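Local coordinates for uncharacterized protein (PDB 3M4R), which is of unknown function but forms the zinc-binding class II aldolase/adducin-type N-terminal domain of a longer protein that probably acts as an oxidoreductase, at residues S56-K61 with I78-A83; V60-S65 with S109-S114; K151-V156 with G182-K187. All coordinates share one frame; numbering follows the deposited sequence. Where two conformers were deposited one is given.

Contact 1 (S56-K61 with I78-A83)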
loop_
_atom_site.group_PDB
_atom_site.type_symbol
_atom_site.label_atom_id
_atom_site.label_comp_id
_atom_site.label_asym_id
_atom_site.label_seq_id
_atom_site.Cartn_x
_atom_site.Cartn_y
_atom_site.Cartn_z
ATOM N N SER A 56 10.711 15.325 0.030
ATOM C CA SER A 56 9.606 14.442 -0.220
ATOM C C SER A 56 9.749 13.183 0.665
ATOM O O SER A 56 10.794 12.561 0.666
ATOM C CB SER A 56 9.594 14.071 -1.710
ATOM O OG SER A 56 8.558 13.160 -1.919
ATOM N N VAL A 57 8.742 12.911 1.487
ATOM C CA VAL A 57 8.828 11.874 2.504
ATOM C C VAL A 57 7.671 10.904 2.257
ATOM O O VAL A 57 6.531 11.341 2.042
ATOM C CB VAL A 57 8.738 12.435 3.928
ATOM C CG1 VAL A 57 8.735 11.333 4.965
ATOM C CG2 VAL A 57 9.951 13.452 4.236
ATOM N N LEU A 58 7.981 9.608 2.279
ATOM C CA LEU A 58 7.006 8.568 2.324
ATOM C C LEU A 58 6.748 8.238 3.762
ATOM O O LEU A 58 7.597 7.741 4.465
ATOM C CB LEU A 58 7.456 7.298 1.550
ATOM C CG LEU A 58 6.454 6.128 1.528
ATOM C CD1 LEU A 58 5.267 6.421 0.551
ATOM C CD2 LEU A 58 7.231 4.851 1.139
ATOM N N ARG A 59 5.538 8.527 4.209
ATOM C CA ARG A 59 5.111 8.181 5.555
ATOM C C ARG A 59 4.371 6.859 5.416
ATOM O O ARG A 59 3.277 6.790 4.844
ATOM C CB ARG A 59 4.192 9.278 6.127
ATOM C CG ARG A 59 4.904 10.545 6.662
ATOM C CD ARG A 59 5.547 10.295 8.028
ATOM N NE ARG A 59 6.539 11.305 8.369
ATOM C CZ ARG A 59 7.364 11.282 9.423
ATOM N NH1 ARG A 59 7.306 10.332 10.329
ATOM N NH2 ARG A 59 8.284 12.246 9.562
ATOM N N VAL A 60 4.996 5.803 5.899
ATOM C CA VAL A 60 4.544 4.451 5.662
ATOM C C VAL A 60 4.296 3.781 6.997
ATOM O O VAL A 60 5.002 4.021 7.970
ATOM C CB VAL A 60 5.547 3.625 4.840
ATOM C CG1 VAL A 60 6.907 3.448 5.596
ATOM C CG2 VAL A 60 4.986 2.248 4.477
ATOM N N LYS A 61 3.270 2.931 7.026
ATOM C CA LYS A 61 2.907 2.182 8.207
ATOM C C LYS A 61 4.094 1.471 8.817
ATOM O O LYS A 61 4.876 0.899 8.095
ATOM C CB LYS A 61 1.823 1.160 7.840
ATOM C CG LYS A 61 1.227 0.490 9.023
ATOM C CD LYS A 61 1.562 -0.910 9.054
ATOM C CE LYS A 61 0.714 -1.664 10.059
ATOM N NZ LYS A 61 1.659 -2.444 10.957
ATOM N N ILE A 78 10.216 7.945 5.434
ATOM C CA ILE A 78 11.284 7.443 4.562
ATOM C C ILE A 78 11.556 8.474 3.495
ATOM O O ILE A 78 10.633 9.002 2.850
ATOM C CB ILE A 78 10.885 6.064 3.917
ATOM C CG1 ILE A 78 10.579 5.024 5.005
ATOM C CG2 ILE A 78 11.959 5.515 2.926
ATOM C CD1 ILE A 78 11.766 4.599 5.928
ATOM N N ARG A 79 12.809 8.799 3.294
ATOM C CA ARG A 79 13.157 9.775 2.254
ATOM C C ARG A 79 12.827 9.188 0.896
ATOM O O ARG A 79 13.289 8.122 0.571
ATOM C CB ARG A 79 14.643 10.132 2.289
ATOM C CG ARG A 79 15.113 10.716 3.608
ATOM C CD ARG A 79 16.620 11.011 3.666
ATOM N NE ARG A 79 16.806 11.727 4.912
ATOM C CZ ARG A 79 16.809 13.044 5.053
ATOM N NH1 ARG A 79 16.756 13.855 4.000
ATOM N NH2 ARG A 79 16.923 13.540 6.268
HETATM N N MSE A 80 12.026 9.897 0.092
HETATM C CA MSE A 80 11.656 9.401 -1.226
HETATM C C MSE A 80 12.847 9.407 -2.159
HETATM O O MSE A 80 12.969 8.493 -2.966
HETATM C CB MSE A 80 10.506 10.207 -1.863
HETATM C CG MSE A 80 9.117 9.689 -1.369
HETATM SE SE MSE A 80 8.646 7.897 -2.005
HETATM C CE MSE A 80 8.548 8.424 -3.879
ATOM N N ASP A 81 13.723 10.397 -2.054
ATOM C CA ASP A 81 14.948 10.398 -2.854
ATOM C C ASP A 81 15.695 9.080 -2.681
ATOM O O ASP A 81 16.083 8.458 -3.647
ATOM C CB ASP A 81 15.897 11.511 -2.412
ATOM C CG ASP A 81 15.593 12.843 -3.065
ATOM O OD1 ASP A 81 14.746 12.898 -3.983
ATOM O OD2 ASP A 81 16.253 13.855 -2.662
ATOM N N ASP A 82 15.840 8.642 -1.431
ATOM C CA ASP A 82 16.517 7.382 -1.098
ATOM C C ASP A 82 15.734 6.156 -1.643
ATOM O O ASP A 82 16.280 5.263 -2.272
ATOM C CB ASP A 82 16.643 7.241 0.401
ATOM C CG ASP A 82 17.711 8.141 1.018
ATOM O OD1 ASP A 82 18.235 9.039 0.312
ATOM O OD2 ASP A 82 18.040 7.899 2.213
ATOM N N ALA A 83 14.445 6.107 -1.361
ATOM C CA ALA A 83 13.634 4.996 -1.823
ATOM C C ALA A 83 13.613 4.899 -3.342
ATOM O O ALA A 83 13.777 3.834 -3.888
ATOM C CB ALA A 83 12.185 5.071 -1.194
HETATM O O HOH W 1 13.474 12.675 -0.189
#

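Contact 2 (V60-S65 with S109-S114)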
loop_
_atom_site.group_PDB
_atom_site.type_symbol
_atom_site.label_atom_id
_atom_site.label_comp_id
_atom_site.label_asym_id
_atom_site.label_seq_id
_atom_site.Cartn_x
_atom_site.Cartn_y
_atom_site.Cartn_z
ATOM N N VAL A 60 4.996 5.803 5.899
ATOM C CA VAL A 60 4.544 4.451 5.662
ATOM C C VAL A 60 4.296 3.781 6.997
ATOM O O VAL A 60 5.002 4.021 7.970
ATOM C CB VAL A 60 5.547 3.625 4.840
ATOM C CG1 VAL A 60 6.907 3.448 5.596
ATOM C CG2 VAL A 60 4.986 2.248 4.477
ATOM N N LYS A 61 3.270 2.931 7.026
ATOM C CA LYS A 61 2.907 2.182 8.207
ATOM C C LYS A 61 4.094 1.471 8.817
ATOM O O LYS A 61 4.876 0.899 8.095
ATOM C CB LYS A 61 1.823 1.160 7.840
ATOM C CG LYS A 61 1.227 0.490 9.023
ATOM C CD LYS A 61 1.562 -0.910 9.054
ATOM C CE LYS A 61 0.714 -1.664 10.059
ATOM N NZ LYS A 61 1.659 -2.444 10.957
ATOM N N ASN A 62 4.206 1.489 10.148
ATOM C CA ASN A 62 5.349 0.890 10.827
ATOM C C ASN A 62 4.933 -0.239 11.745
ATOM O O ASN A 62 3.757 -0.548 11.838
ATOM C CB ASN A 62 6.206 1.966 11.536
ATOM C CG ASN A 62 5.487 2.670 12.635
ATOM O OD1 ASN A 62 4.749 2.046 13.392
ATOM N ND2 ASN A 62 5.754 3.986 12.785
ATOM N N SER A 63 5.900 -0.868 12.406
ATOM C CA SER A 63 5.640 -2.075 13.209
ATOM C C SER A 63 5.055 -1.778 14.582
ATOM O O SER A 63 4.837 -2.689 15.364
ATOM C CB SER A 63 6.948 -2.836 13.415
ATOM O OG SER A 63 7.906 -1.980 13.999
ATOM N N GLY A 64 4.861 -0.507 14.907
ATOM C CA GLY A 64 4.373 -0.129 16.235
ATOM C C GLY A 64 2.852 -0.276 16.468
ATOM O O GLY A 64 2.401 -0.043 17.577
ATOM N N SER A 65 2.065 -0.564 15.420
ATOM C CA SER A 65 0.623 -0.728 15.573
ATOM C C SER A 65 0.011 -1.477 14.393
ATOM O O SER A 65 0.577 -1.463 13.289
ATOM C CB SER A 65 -0.055 0.672 15.654
ATOM O OG SER A 65 -1.490 0.596 15.742
ATOM N N SER A 109 14.926 7.021 15.118
ATOM C CA SER A 109 14.358 6.563 16.384
ATOM C C SER A 109 12.886 6.163 16.240
ATOM O O SER A 109 12.314 5.587 17.153
ATOM C CB SER A 109 14.498 7.623 17.484
ATOM O OG SER A 109 13.624 8.711 17.264
ATOM N N GLU A 110 12.286 6.431 15.077
ATOM C CA GLU A 110 10.950 5.900 14.795
ATOM C C GLU A 110 10.914 4.384 14.701
ATOM O O GLU A 110 11.958 3.741 14.507
ATOM C CB GLU A 110 10.358 6.504 13.525
ATOM C CG GLU A 110 10.112 7.948 13.684
ATOM C CD GLU A 110 9.593 8.620 12.419
ATOM O OE1 GLU A 110 9.743 8.086 11.309
ATOM O OE2 GLU A 110 9.049 9.720 12.545
ATOM N N PRO A 111 9.713 3.795 14.887
ATOM C CA PRO A 111 9.599 2.345 14.693
ATOM C C PRO A 111 9.938 1.919 13.250
ATOM O O PRO A 111 9.753 2.690 12.309
ATOM C CB PRO A 111 8.140 2.045 15.053
ATOM C CG PRO A 111 7.659 3.274 15.859
ATOM C CD PRO A 111 8.405 4.407 15.212
ATOM N N SER A 112 10.478 0.710 13.100
ATOM C CA SER A 112 10.849 0.188 11.771
ATOM C C SER A 112 9.686 0.271 10.776
ATOM O O SER A 112 8.562 -0.039 11.111
ATOM C CB SER A 112 11.325 -1.254 11.875
ATOM O OG SER A 112 12.540 -1.336 12.596
ATOM N N PRO A 113 9.969 0.689 9.538
ATOM C CA PRO A 113 8.947 0.795 8.526
ATOM C C PRO A 113 8.550 -0.597 8.007
ATOM O O PRO A 113 9.329 -1.559 8.098
ATOM C CB PRO A 113 9.627 1.629 7.415
ATOM C CG PRO A 113 11.067 1.266 7.542
ATOM C CD PRO A 113 11.305 1.087 9.017
ATOM N N SER A 114 7.316 -0.693 7.529
ATOM C CA SER A 114 6.807 -1.902 6.864
ATOM C C SER A 114 7.857 -2.523 5.950
ATOM O O SER A 114 8.485 -1.811 5.168
ATOM C CB SER A 114 5.586 -1.547 5.989
ATOM O OG SER A 114 5.099 -2.702 5.281
#

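Contact 3 (K151-V156 with G182-K187)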
loop_
_atom_site.group_PDB
_atom_site.type_symbol
_atom_site.label_atom_id
_atom_site.label_comp_id
_atom_site.label_asym_id
_atom_site.label_seq_id
_atom_site.Cartn_x
_atom_site.Cartn_y
_atom_site.Cartn_z
ATOM N N LYS A 151 -11.372 -8.941 -15.736
ATOM C CA LYS A 151 -12.693 -8.568 -16.232
ATOM C C LYS A 151 -13.704 -8.572 -15.066
ATOM O O LYS A 151 -14.652 -7.789 -15.073
ATOM C CB LYS A 151 -13.172 -9.440 -17.428
ATOM C CG LYS A 151 -12.186 -9.482 -18.641
ATOM C CD LYS A 151 -12.782 -9.788 -20.080
ATOM C CE LYS A 151 -14.161 -10.305 -20.106
ATOM N NZ LYS A 151 -14.750 -10.774 -21.485
ATOM N N ILE A 152 -13.480 -9.418 -14.061
ATOM C CA ILE A 152 -14.386 -9.515 -12.916
ATOM C C ILE A 152 -14.214 -8.287 -12.022
ATOM O O ILE A 152 -15.184 -7.674 -11.587
ATOM C CB ILE A 152 -14.107 -10.795 -12.070
ATOM C CG1 ILE A 152 -14.479 -12.061 -12.866
ATOM C CG2 ILE A 152 -14.912 -10.785 -10.778
ATOM C CD1 ILE A 152 -13.854 -13.354 -12.348
ATOM N N LEU A 153 -12.964 -7.914 -11.812
ATOM C CA LEU A 153 -12.589 -6.948 -10.799
ATOM C C LEU A 153 -12.561 -5.494 -11.282
ATOM O O LEU A 153 -12.628 -4.577 -10.468
ATOM C CB LEU A 153 -11.230 -7.348 -10.226
ATOM C CG LEU A 153 -11.191 -8.687 -9.487
ATOM C CD1 LEU A 153 -9.823 -8.918 -8.864
ATOM C CD2 LEU A 153 -12.305 -8.850 -8.422
ATOM N N GLY A 154 -12.421 -5.280 -12.585
ATOM C CA GLY A 154 -12.483 -3.929 -13.138
ATOM C C GLY A 154 -11.215 -3.445 -13.801
ATOM O O GLY A 154 -10.526 -4.237 -14.428
ATOM N N ASN A 155 -10.901 -2.143 -13.677
ATOM C CA ASN A 155 -9.744 -1.611 -14.381
ATOM C C ASN A 155 -8.509 -1.873 -13.546
ATOM O O ASN A 155 -8.004 -0.983 -12.841
ATOM C CB ASN A 155 -9.860 -0.118 -14.695
ATOM C CG ASN A 155 -8.798 0.332 -15.666
ATOM O OD1 ASN A 155 -8.126 -0.504 -16.296
ATOM N ND2 ASN A 155 -8.650 1.647 -15.822
ATOM N N VAL A 156 -8.039 -3.114 -13.615
ATOM C CA VAL A 156 -6.924 -3.549 -12.793
ATOM C C VAL A 156 -5.891 -4.244 -13.633
ATOM O O VAL A 156 -6.164 -4.637 -14.726
ATOM C CB VAL A 156 -7.369 -4.502 -11.691
ATOM C CG1 VAL A 156 -8.319 -3.789 -10.756
ATOM C CG2 VAL A 156 -8.017 -5.781 -12.300
ATOM N N GLY A 182 -6.250 -0.323 -9.704
ATOM C CA GLY A 182 -5.701 -1.293 -8.749
ATOM C C GLY A 182 -4.746 -2.254 -9.404
ATOM O O GLY A 182 -4.769 -2.414 -10.618
ATOM N N ILE A 183 -3.877 -2.856 -8.584
ATOM C CA ILE A 183 -2.999 -3.938 -8.989
ATOM C C ILE A 183 -3.271 -5.119 -8.060
ATOM O O ILE A 183 -3.184 -4.986 -6.840
ATOM C CB ILE A 183 -1.534 -3.567 -8.861
ATOM C CG1 ILE A 183 -1.192 -2.418 -9.827
ATOM C CG2 ILE A 183 -0.670 -4.786 -9.118
ATOM C CD1 ILE A 183 0.306 -1.894 -9.690
ATOM N N VAL A 184 -3.637 -6.249 -8.658
ATOM C CA VAL A 184 -4.031 -7.462 -7.942
ATOM C C VAL A 184 -2.833 -8.391 -7.900
ATOM O O VAL A 184 -2.233 -8.658 -8.924
ATOM C CB VAL A 184 -5.176 -8.173 -8.644
ATOM C CG1 VAL A 184 -5.524 -9.503 -7.914
ATOM C CG2 VAL A 184 -6.378 -7.241 -8.703
ATOM N N LEU A 185 -2.482 -8.855 -6.710
ATOM C CA LEU A 185 -1.277 -9.686 -6.527
ATOM C C LEU A 185 -1.764 -11.076 -6.156
ATOM O O LEU A 185 -2.217 -11.303 -5.026
ATOM C CB LEU A 185 -0.374 -9.083 -5.429
ATOM C CG LEU A 185 0.040 -7.594 -5.515
ATOM C CD1 LEU A 185 0.928 -7.171 -4.292
ATOM C CD2 LEU A 185 0.722 -7.276 -6.827
ATOM N N ARG A 186 -1.733 -12.010 -7.110
ATOM C CA ARG A 186 -2.280 -13.324 -6.854
ATOM C C ARG A 186 -1.601 -13.987 -5.671
ATOM O O ARG A 186 -0.391 -13.924 -5.535
ATOM C CB ARG A 186 -2.218 -14.226 -8.091
ATOM C CG ARG A 186 -3.052 -13.673 -9.238
ATOM C CD ARG A 186 -3.160 -14.662 -10.402
ATOM N NE ARG A 186 -4.024 -15.783 -10.073
ATOM C CZ ARG A 186 -4.799 -16.423 -10.942
ATOM N NH1 ARG A 186 -5.524 -17.436 -10.521
ATOM N NH2 ARG A 186 -4.866 -16.040 -12.215
ATOM N N LYS A 187 -2.425 -14.593 -4.822
ATOM C CA LYS A 187 -1.997 -15.286 -3.603
ATOM C C LYS A 187 -1.312 -14.402 -2.576
ATOM O O LYS A 187 -0.528 -14.917 -1.760
ATOM C CB LYS A 187 -1.104 -16.483 -3.929
ATOM C CG LYS A 187 -1.667 -17.396 -4.976
ATOM C CD LYS A 187 -1.056 -18.832 -4.910
ATOM C CE LYS A 187 -1.557 -19.677 -6.064
ATOM N NZ LYS A 187 -0.423 -20.450 -6.639
#

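Contact 1 (S56-K61 with I78-A83)
Ser56 O accepts the Met80 N-H at 3.0 Å in a nearly straight bond, 169° at the hydrogen. The same oxygen takes a hydrogen from a water that in turn accepts from Asp81 N, so the first turn of helix 80-85 is tied to the strand twice. Ser56 OG, anti to the backbone N (chi1 177°), lies beside Met80 and meets its CB at 3.5 Å. Met80, a selenomethionine, is bent at chi2 (-68°), which brings its SE to 3.8 Å from Leu58 CB. Leu58 and Ile78 form an antiparallel hydrogen-bonded pair: Leu58 N to Ile78 O and Ile78 N to Leu58 O are both 2.8 Å. On the face of this pair, Ile78 CG1 points back beside its own backbone N and touches Val60 CG1 at 4.0 Å, the two side chains crossing obliquely. Helix 117-121 covers this face through Thr117 and His120. Val57 and Arg79, a non-hydrogen-bonded pair, face the other way; Val57 CG1 lies 3.7 Å from Ile78 O, while in the conformer given Arg79 NH1 forms a salt bridge with Asp49. Arg79 is also the N-cap residue, and the arrangement is an antiparallel outer strand of the central sheet of the class II aldolase/adducin domain, turning directly into a helix.

Contact 2 (V60-S65 with S109-S114)
Asn62 lays its carboxamide against the Pro111 ring: ND2 is 3.6 Å from Pro111 CD, and Asn62 CG is 3.6 Å from Pro111 CB. A chi1 of 64° puts CG between the backbone N and the carbonyl carbon, against Pro111 CB. Beside it two backbone bonds flank the single bridge Asn62-Pro113, Ser114 N giving to Lys61 O at 3.0 Å and Ser63 N to Ser112 O at 3.1 Å. Asn62 OD1 accepts from Gly64 N at 3.0 Å, an Asx turn set within the type I beta turn from Asn62 to Ser65. An alanine at Asn62 would probably leave Gly64 N without this acceptor and open a gap beside the Pro111 ring. One residue before Lys61, Val60 CG1 meets Pro113 CB at 3.7 Å. In the second shell, Asn62 ND2 donates to Thr76 OG1 and Arg73 O, which fixes the rotation of the amide, and Pro111 O shares the Thr76 hydroxyl. Lys61 NZ bonds both Asn62 O and Ser65 O, tying together the first and last residues of the turn. Ser114 OG, anti to its backbone N, bonds to the backbone N of Glu116, a ligand of the zinc ion.

Contact 3 (K151-V156 with G182-K187)
Gly182 O takes the backbone N-H of Val157 and also the CA-H of Val156, whose CA lies 3.3 Å from Gly182 O in a CA-H...O contact. No hydrogen bond joins the two segments directly. The strands concerned, 156-159 and 182-185, are parallel neighbours linked through helix 166-175, a beta-alpha-beta crossover at the far margin of the class II aldolase-type sheet. Val157 makes a further backbone hydrogen bond with Val184. Gly182 has no side chain, and a CB there would lie against Val156 CG1.

The apolar part is carried by two methyls and Val156 CB. Leu153, the last residue of helix 146-153, sets CG beside its own backbone N (chi1 -64°), and an extended chi2 (-175°) carries CD1 on to 3.8 Å from Val184 CG2; the two side chains cross at about a right angle. The same methyl, Val184 CG2, lies 4.2 Å from Val156 CB, so it sits against both Leu153 at the helix end and Val156. Helix 197-215 packs on this cluster, Ala211 touching Leu153 and Ile207 touching Val156, while Thr140 and Ile136 of helix 134-140 meet Val184 and Leu153.

After Leu153, Gly154 leaves the helix with positive phi (117°); at its backbone angles a CB would be jammed against the preceding carbonyl oxygen. Asn155 then centres an inverse gamma turn, in which Val156 N reaches Gly154 O in a weak bond. Gly182 N is buried with no partner in the model, and Asn155 O stands 3.7 Å from it.

Contacts 1 and 2 share Val60 and Lys61 of strand 54-61 and touch each other, through the Arg59-Glu110 salt bridge and Ile78 CD1 on Pro113 CG. Contact 3 reaches the same sheet on the other side of the chain's centre, its centre about 26 Å from that of contact 1. Contacts 1 and 3 are mostly buried, contact 2 only partly. Contact 1 has regular antiparallel bonding with apolar side chains and a helix start; contact 2, all loop on one side, relies on prolines, a side-chain amide and turn bonds beside the zinc site. Contact 3 joins a helix end to a parallel strand by methyl packing, without a direct hydrogen bond.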